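PDB 6F74: alcohol oxidase from Myceliophthora thermophila, which probably oxidises its substrate with molecular oxygen, using bound FAD, as a flavoprotein oxidase of the VAO type. Local coordinates for residues L175-Y188 / T200-D214. Residues are numbered along the deposited sequence; the frame is centred on the assembly and turned at random.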
loop_
_atom_site.group_PDB
_atom_site.type_symbol
_atom_site.label_atom_id
_atom_site.label_comp_id
_atom_site.label_asym_id
_atom_site.label_seq_id
_atom_site.Cartn_x
_atom_site.Cartn_y
_atom_site.Cartn_z
ATOM N N LEU A 175 -1.086 11.609 12.412
ATOM C CA LEU A 175 -1.261 12.785 11.558
ATOM C C LEU A 175 -2.649 12.931 10.966
ATOM O O LEU A 175 -2.890 13.840 10.179
ATOM C CB LEU A 175 -0.199 12.757 10.467
ATOM C CG LEU A 175 1.236 12.844 11.023
ATOM C CD1 LEU A 175 2.223 12.597 9.889
ATOM C CD2 LEU A 175 1.513 14.184 11.698
ATOM N N HIS A 176 -3.584 12.083 11.375
ATOM C CA HIS A 176 -4.907 11.992 10.726
ATOM C C HIS A 176 -5.700 13.307 10.774
ATOM O O HIS A 176 -6.451 13.602 9.869
ATOM C CB HIS A 176 -5.677 10.828 11.332
ATOM C CG HIS A 176 -7.006 10.571 10.706
ATOM N ND1 HIS A 176 -8.182 10.672 11.407
ATOM C CD2 HIS A 176 -7.340 10.172 9.460
ATOM C CE1 HIS A 176 -9.190 10.376 10.610
ATOM N NE2 HIS A 176 -8.704 10.031 9.437
ATOM N N SER A 177 -5.518 14.120 11.813
ATOM C CA SER A 177 -6.153 15.463 11.870
ATOM C C SER A 177 -5.224 16.629 11.528
ATOM O O SER A 177 -5.527 17.778 11.861
ATOM C CB SER A 177 -6.764 15.706 13.251
ATOM O OG SER A 177 -7.587 14.628 13.631
ATOM N N PHE A 178 -4.097 16.361 10.872
ATOM C CA PHE A 178 -3.169 17.406 10.469
ATOM C C PHE A 178 -3.554 17.781 9.062
ATOM O O PHE A 178 -3.054 17.202 8.096
ATOM C CB PHE A 178 -1.716 16.921 10.580
ATOM C CG PHE A 178 -0.705 17.945 10.155
ATOM C CD1 PHE A 178 -0.510 19.107 10.890
ATOM C CD2 PHE A 178 0.050 17.752 9.000
ATOM C CE1 PHE A 178 0.416 20.055 10.489
ATOM C CE2 PHE A 178 1.009 18.691 8.616
ATOM C CZ PHE A 178 1.177 19.852 9.358
ATOM N N ARG A 179 -4.467 18.748 8.951
ATOM C CA ARG A 179 -5.175 19.008 7.708
ATOM C C ARG A 179 -5.308 20.518 7.477
ATOM O O ARG A 179 -6.197 21.140 8.051
ATOM C CB ARG A 179 -6.546 18.359 7.789
ATOM C CG ARG A 179 -6.465 16.823 7.759
ATOM C CD ARG A 179 -7.837 16.167 7.738
ATOM N NE ARG A 179 -7.757 14.903 7.010
ATOM C CZ ARG A 179 -8.125 13.714 7.487
ATOM N NH1 ARG A 179 -8.719 13.601 8.709
ATOM N NH2 ARG A 179 -7.903 12.623 6.750
ATOM N N ASN A 180 -4.430 21.089 6.638
ATOM C CA ASN A 180 -4.368 22.553 6.447
ATOM C C ASN A 180 -4.752 22.991 5.027
ATOM O O ASN A 180 -4.307 24.037 4.544
ATOM C CB ASN A 180 -2.977 23.060 6.817
ATOM C CG ASN A 180 -2.526 22.543 8.170
ATOM O OD1 ASN A 180 -1.517 21.898 8.278
ATOM N ND2 ASN A 180 -3.277 22.865 9.223
ATOM N N GLY A 181 -5.606 22.190 4.387
ATOM C CA GLY A 181 -6.228 22.527 3.111
ATOM C C GLY A 181 -5.708 21.707 1.948
ATOM O O GLY A 181 -4.544 21.287 1.923
ATOM N N VAL A 182 -6.604 21.456 0.995
ATOM C CA VAL A 182 -6.221 20.893 -0.292
ATOM C C VAL A 182 -6.627 21.927 -1.333
ATOM O O VAL A 182 -7.818 22.206 -1.484
ATOM C CB VAL A 182 -6.928 19.560 -0.560
ATOM C CG1 VAL A 182 -6.570 19.036 -1.930
ATOM C CG2 VAL A 182 -6.535 18.543 0.515
ATOM N N ARG A 183 -5.647 22.488 -2.033
ATOM C CA ARG A 183 -5.909 23.607 -2.931
ATOM C C ARG A 183 -5.396 23.325 -4.319
ATOM O O ARG A 183 -4.275 22.859 -4.495
ATOM C CB ARG A 183 -5.255 24.885 -2.411
ATOM C CG ARG A 183 -5.825 25.388 -1.105
ATOM C CD ARG A 183 -5.100 26.641 -0.627
ATOM N NE ARG A 183 -3.762 26.341 -0.111
ATOM C CZ ARG A 183 -3.493 25.782 1.081
ATOM N NH1 ARG A 183 -4.457 25.436 1.940
ATOM N NH2 ARG A 183 -2.227 25.590 1.436
ATOM N N PHE A 184 -6.228 23.651 -5.301
ATOM C CA PHE A 184 -5.907 23.472 -6.697
ATOM C C PHE A 184 -5.090 24.655 -7.181
ATOM O O PHE A 184 -5.382 25.787 -6.844
ATOM C CB PHE A 184 -7.220 23.347 -7.488
ATOM C CG PHE A 184 -7.036 23.311 -8.977
ATOM C CD1 PHE A 184 -6.621 22.145 -9.608
ATOM C CD2 PHE A 184 -7.278 24.449 -9.752
ATOM C CE1 PHE A 184 -6.441 22.103 -10.980
ATOM C CE2 PHE A 184 -7.104 24.418 -11.134
ATOM C CZ PHE A 184 -6.687 23.237 -11.756
ATOM N N GLN A 185 -4.086 24.378 -8.000
ATOM C CA GLN A 185 -3.285 25.415 -8.670
ATOM C C GLN A 185 -3.444 25.255 -10.174
ATOM O O GLN A 185 -3.012 24.250 -10.721
ATOM C CB GLN A 185 -1.798 25.232 -8.322
ATOM C CG GLN A 185 -1.455 25.344 -6.841
ATOM C CD GLN A 185 0.033 25.274 -6.565
ATOM O OE1 GLN A 185 0.791 24.537 -7.236
ATOM N NE2 GLN A 185 0.482 26.072 -5.599
ATOM N N LYS A 186 -4.019 26.233 -10.861
ATOM C CA LYS A 186 -4.157 26.132 -12.328
ATOM C C LYS A 186 -2.794 25.907 -12.991
ATOM O O LYS A 186 -2.668 25.157 -13.963
ATOM C CB LYS A 186 -4.850 27.364 -12.922
ATOM C CG LYS A 186 -5.087 27.254 -14.426
ATOM C CD LYS A 186 -5.794 28.484 -15.015
ATOM C CE LYS A 186 -4.811 29.424 -15.710
ATOM N NZ LYS A 186 -5.345 30.737 -16.222
ATOM N N LYS A 187 -1.776 26.555 -12.438
ATOM C CA LYS A 187 -0.391 26.395 -12.888
ATOM C C LYS A 187 0.442 26.135 -11.637
ATOM O O LYS A 187 0.357 26.878 -10.665
ATOM C CB LYS A 187 0.065 27.659 -13.627
ATOM C CG LYS A 187 -0.683 28.035 -14.922
ATOM C CD LYS A 187 -0.261 29.464 -15.310
ATOM C CE LYS A 187 -0.869 29.970 -16.605
ATOM N NZ LYS A 187 -0.745 29.026 -17.745
ATOM N N TYR A 188 1.183 25.031 -11.632
ATOM C CA TYR A 188 2.054 24.713 -10.491
ATOM C C TYR A 188 2.918 25.905 -10.075
ATOM O O TYR A 188 3.642 26.457 -10.895
ATOM C CB TYR A 188 2.957 23.550 -10.873
ATOM C CG TYR A 188 4.125 23.251 -9.961
ATOM C CD1 TYR A 188 3.973 23.126 -8.585
ATOM C CD2 TYR A 188 5.391 23.047 -10.501
ATOM C CE1 TYR A 188 5.054 22.825 -7.768
ATOM C CE2 TYR A 188 6.476 22.742 -9.701
ATOM C CZ TYR A 188 6.314 22.632 -8.353
ATOM O OH TYR A 188 7.425 22.341 -7.592
ATOM N N THR A 200 4.661 22.807 -16.266
ATOM C CA THR A 200 3.900 24.065 -16.262
ATOM C C THR A 200 2.391 23.778 -16.346
ATOM O O THR A 200 1.590 24.667 -16.691
ATOM C CB THR A 200 4.351 24.977 -17.404
ATOM O OG1 THR A 200 4.276 24.212 -18.620
ATOM C CG2 THR A 200 5.782 25.580 -17.133
ATOM N N GLY A 201 2.017 22.538 -16.017
ATOM C CA GLY A 201 0.620 22.162 -15.919
ATOM C C GLY A 201 0.070 22.486 -14.555
ATOM O O GLY A 201 0.730 23.167 -13.739
ATOM N N SER A 202 -1.147 22.001 -14.302
ATOM C CA SER A 202 -1.822 22.250 -13.039
ATOM C C SER A 202 -1.253 21.384 -11.908
ATOM O O SER A 202 -0.496 20.423 -12.143
ATOM C CB SER A 202 -3.329 22.022 -13.191
ATOM O OG SER A 202 -3.915 22.870 -14.163
ATOM N N ALA A 203 -1.613 21.752 -10.681
ATOM C CA ALA A 203 -1.221 20.988 -9.505
ATOM C C ALA A 203 -2.242 21.052 -8.378
ATOM O O ALA A 203 -3.156 21.890 -8.408
ATOM C CB ALA A 203 0.133 21.428 -9.023
ATOM N N ILE A 204 -2.091 20.132 -7.410
ATOM C CA ILE A 204 -2.794 20.228 -6.142
ATOM C C ILE A 204 -1.782 20.310 -4.999
ATOM O O ILE A 204 -0.869 19.475 -4.903
ATOM C CB ILE A 204 -3.843 19.110 -5.948
ATOM C CG1 ILE A 204 -4.967 19.289 -6.975
ATOM C CG2 ILE A 204 -4.419 19.170 -4.543
ATOM C CD1 ILE A 204 -6.163 18.342 -6.878
ATOM N N HIS A 205 -1.937 21.341 -4.156
ATOM C CA HIS A 205 -1.192 21.454 -2.909
ATOM C C HIS A 205 -1.928 20.641 -1.863
ATOM O O HIS A 205 -2.991 21.034 -1.380
ATOM C CB HIS A 205 -1.051 22.921 -2.479
ATOM C CG HIS A 205 -0.129 23.115 -1.305
ATOM N ND1 HIS A 205 0.060 24.327 -0.680
ATOM C CD2 HIS A 205 0.570 22.208 -0.586
ATOM C CE1 HIS A 205 0.888 24.170 0.334
ATOM N NE2 HIS A 205 1.210 22.893 0.417
ATOM N N ILE A 206 -1.385 19.472 -1.544
ATOM C CA ILE A 206 -1.975 18.665 -0.498
ATOM C C ILE A 206 -1.316 19.090 0.805
ATOM O O ILE A 206 -0.252 18.576 1.145
ATOM C CB ILE A 206 -1.785 17.165 -0.757
ATOM C CG1 ILE A 206 -2.251 16.810 -2.178
ATOM C CG2 ILE A 206 -2.550 16.351 0.281
ATOM C CD1 ILE A 206 -1.942 15.374 -2.600
ATOM N N ASP A 207 -1.954 20.022 1.524
ATOM C CA ASP A 207 -1.371 20.677 2.689
ATOM C C ASP A 207 -1.843 19.991 3.957
ATOM O O ASP A 207 -2.530 20.570 4.783
ATOM C CB ASP A 207 -1.732 22.181 2.686
ATOM C CG ASP A 207 -0.787 23.026 3.526
ATOM O OD1 ASP A 207 0.153 22.483 4.187
ATOM O OD2 ASP A 207 -0.997 24.266 3.521
ATOM N N GLY A 208 -1.449 18.728 4.107
ATOM C CA GLY A 208 -1.826 17.931 5.266
ATOM C C GLY A 208 -1.791 16.448 4.942
ATOM O O GLY A 208 -1.630 16.059 3.788
ATOM N N ALA A 209 -1.940 15.622 5.981
ATOM C CA ALA A 209 -2.016 14.168 5.820
ATOM C C ALA A 209 -3.433 13.748 5.405
ATOM O O ALA A 209 -4.119 12.975 6.088
ATOM C CB ALA A 209 -1.627 13.484 7.092
ATOM N N TYR A 210 -3.851 14.274 4.252
ATOM C CA TYR A 210 -5.138 13.959 3.696
ATOM C C TYR A 210 -5.152 12.529 3.136
ATOM O O TYR A 210 -4.101 11.908 2.922
ATOM C CB TYR A 210 -5.514 14.998 2.640
ATOM C CG TYR A 210 -5.926 16.318 3.228
ATOM C CD1 TYR A 210 -7.248 16.534 3.641
ATOM C CD2 TYR A 210 -5.010 17.360 3.383
ATOM C CE1 TYR A 210 -7.649 17.729 4.186
ATOM C CE2 TYR A 210 -5.402 18.579 3.922
ATOM C CZ TYR A 210 -6.725 18.755 4.331
ATOM O OH TYR A 210 -7.137 19.967 4.865
ATOM N N GLN A 211 -6.356 12.021 2.950
ATOM C CA GLN A 211 -6.589 10.741 2.274
ATOM C C GLN A 211 -6.900 11.046 0.817
ATOM O O GLN A 211 -7.141 12.210 0.461
ATOM C CB GLN A 211 -7.712 9.993 2.956
ATOM C CG GLN A 211 -7.349 9.573 4.371
ATOM C CD GLN A 211 -8.578 9.167 5.174
ATOM O OE1 GLN A 211 -9.291 10.028 5.670
ATOM N NE2 GLN A 211 -8.811 7.861 5.329
ATOM N N TRP A 212 -6.832 10.024 -0.036
ATOM C CA TRP A 212 -7.166 10.210 -1.455
ATOM C C TRP A 212 -8.587 10.735 -1.678
ATOM O O TRP A 212 -8.809 11.576 -2.582
ATOM C CB TRP A 212 -6.909 8.950 -2.279
ATOM C CG TRP A 212 -5.467 8.851 -2.568
ATOM C CD1 TRP A 212 -4.606 7.929 -2.098
ATOM C CD2 TRP A 212 -4.701 9.773 -3.351
ATOM N NE1 TRP A 212 -3.330 8.208 -2.546
ATOM C CE2 TRP A 212 -3.366 9.341 -3.312
ATOM C CE3 TRP A 212 -5.019 10.921 -4.078
ATOM C CZ2 TRP A 212 -2.345 10.007 -3.978
ATOM C CZ3 TRP A 212 -3.996 11.584 -4.749
ATOM C CH2 TRP A 212 -2.678 11.129 -4.690
ATOM N N ARG A 213 -9.519 10.301 -0.838
ATOM C CA ARG A 213 -10.890 10.783 -0.939
ATOM C C ARG A 213 -10.923 12.321 -0.966
ATOM O O ARG A 213 -11.588 12.908 -1.794
ATOM C CB ARG A 213 -11.732 10.270 0.216
ATOM C CG ARG A 213 -13.212 10.436 -0.063
ATOM C CD ARG A 213 -14.014 9.693 1.030
ATOM N NE ARG A 213 -14.031 8.230 0.800
ATOM C CZ ARG A 213 -14.724 7.643 -0.172
ATOM N NH1 ARG A 213 -15.517 8.378 -0.982
ATOM N NH2 ARG A 213 -14.678 6.311 -0.319
ATOM N N ASP A 214 -10.154 12.944 -0.094
ATOM C CA ASP A 214 -10.174 14.406 0.084
ATOM C C ASP A 214 -9.580 15.096 -1.140
ATOM O O ASP A 214 -10.084 16.118 -1.599
ATOM C CB ASP A 214 -9.375 14.787 1.340
ATOM C CG ASP A 214 -9.796 13.994 2.578
ATOM O OD1 ASP A 214 -10.958 14.104 2.984
ATOM O OD2 ASP A 214 -8.974 13.235 3.159
HETATM O O HOH W 1 -11.007 9.467 8.366
HETATM O O HOH W 2 -0.834 26.434 -1.898
#
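R183 and H205 form a hydrogen-bonded pair at the middle of an antiparallel hairpin of strands 179-185 and 203-208, whose axes come within 4.6 Å and run 167° apart, N to C; Q185 and A203 make the next such pair. Toward the other end, N180 and G181 both face D207, a classic beta bulge: N180 N donates to D207 O (2.7 Å), and G181 O takes D207 N.

Y210 reaches back over the bulge so that its OH accepts from G181 N at 2.7 Å, and its ring is held between two aliphatic groups. V182 CG2 sits over the centre of one face, 3.4 Å from the centroid, while R179 CG lies over the opposite face, nearer the rim. Beyond Y210, R179 NH2 makes a weak hydrogen bond to Q211 OE1; Q211 NE2 bonds S233 O.

On the other side of the sheet the R183 side chain runs back toward N180, and its kink at chi3 (-73°) swings the guanidinium across to D207. NH1 then bonds N180 O on a lone pair, and NH2 makes a salt bridge to D207 OD2 (2.8 Å), from the anti side and somewhat out of the carboxylate plane; both partners lie in the guanidinium plane. At the far end S202 OG donates to K186 O (2.6 Å).

Strand 203-208 continues the sheet to strand 296-306, where H205 stacks on H301. Helix 212-221 packs beneath V182, F184, I204 and I206; at the start of 175-188, L175, part of the FAD pocket, touches the cofactor and I138 of helix 135-147.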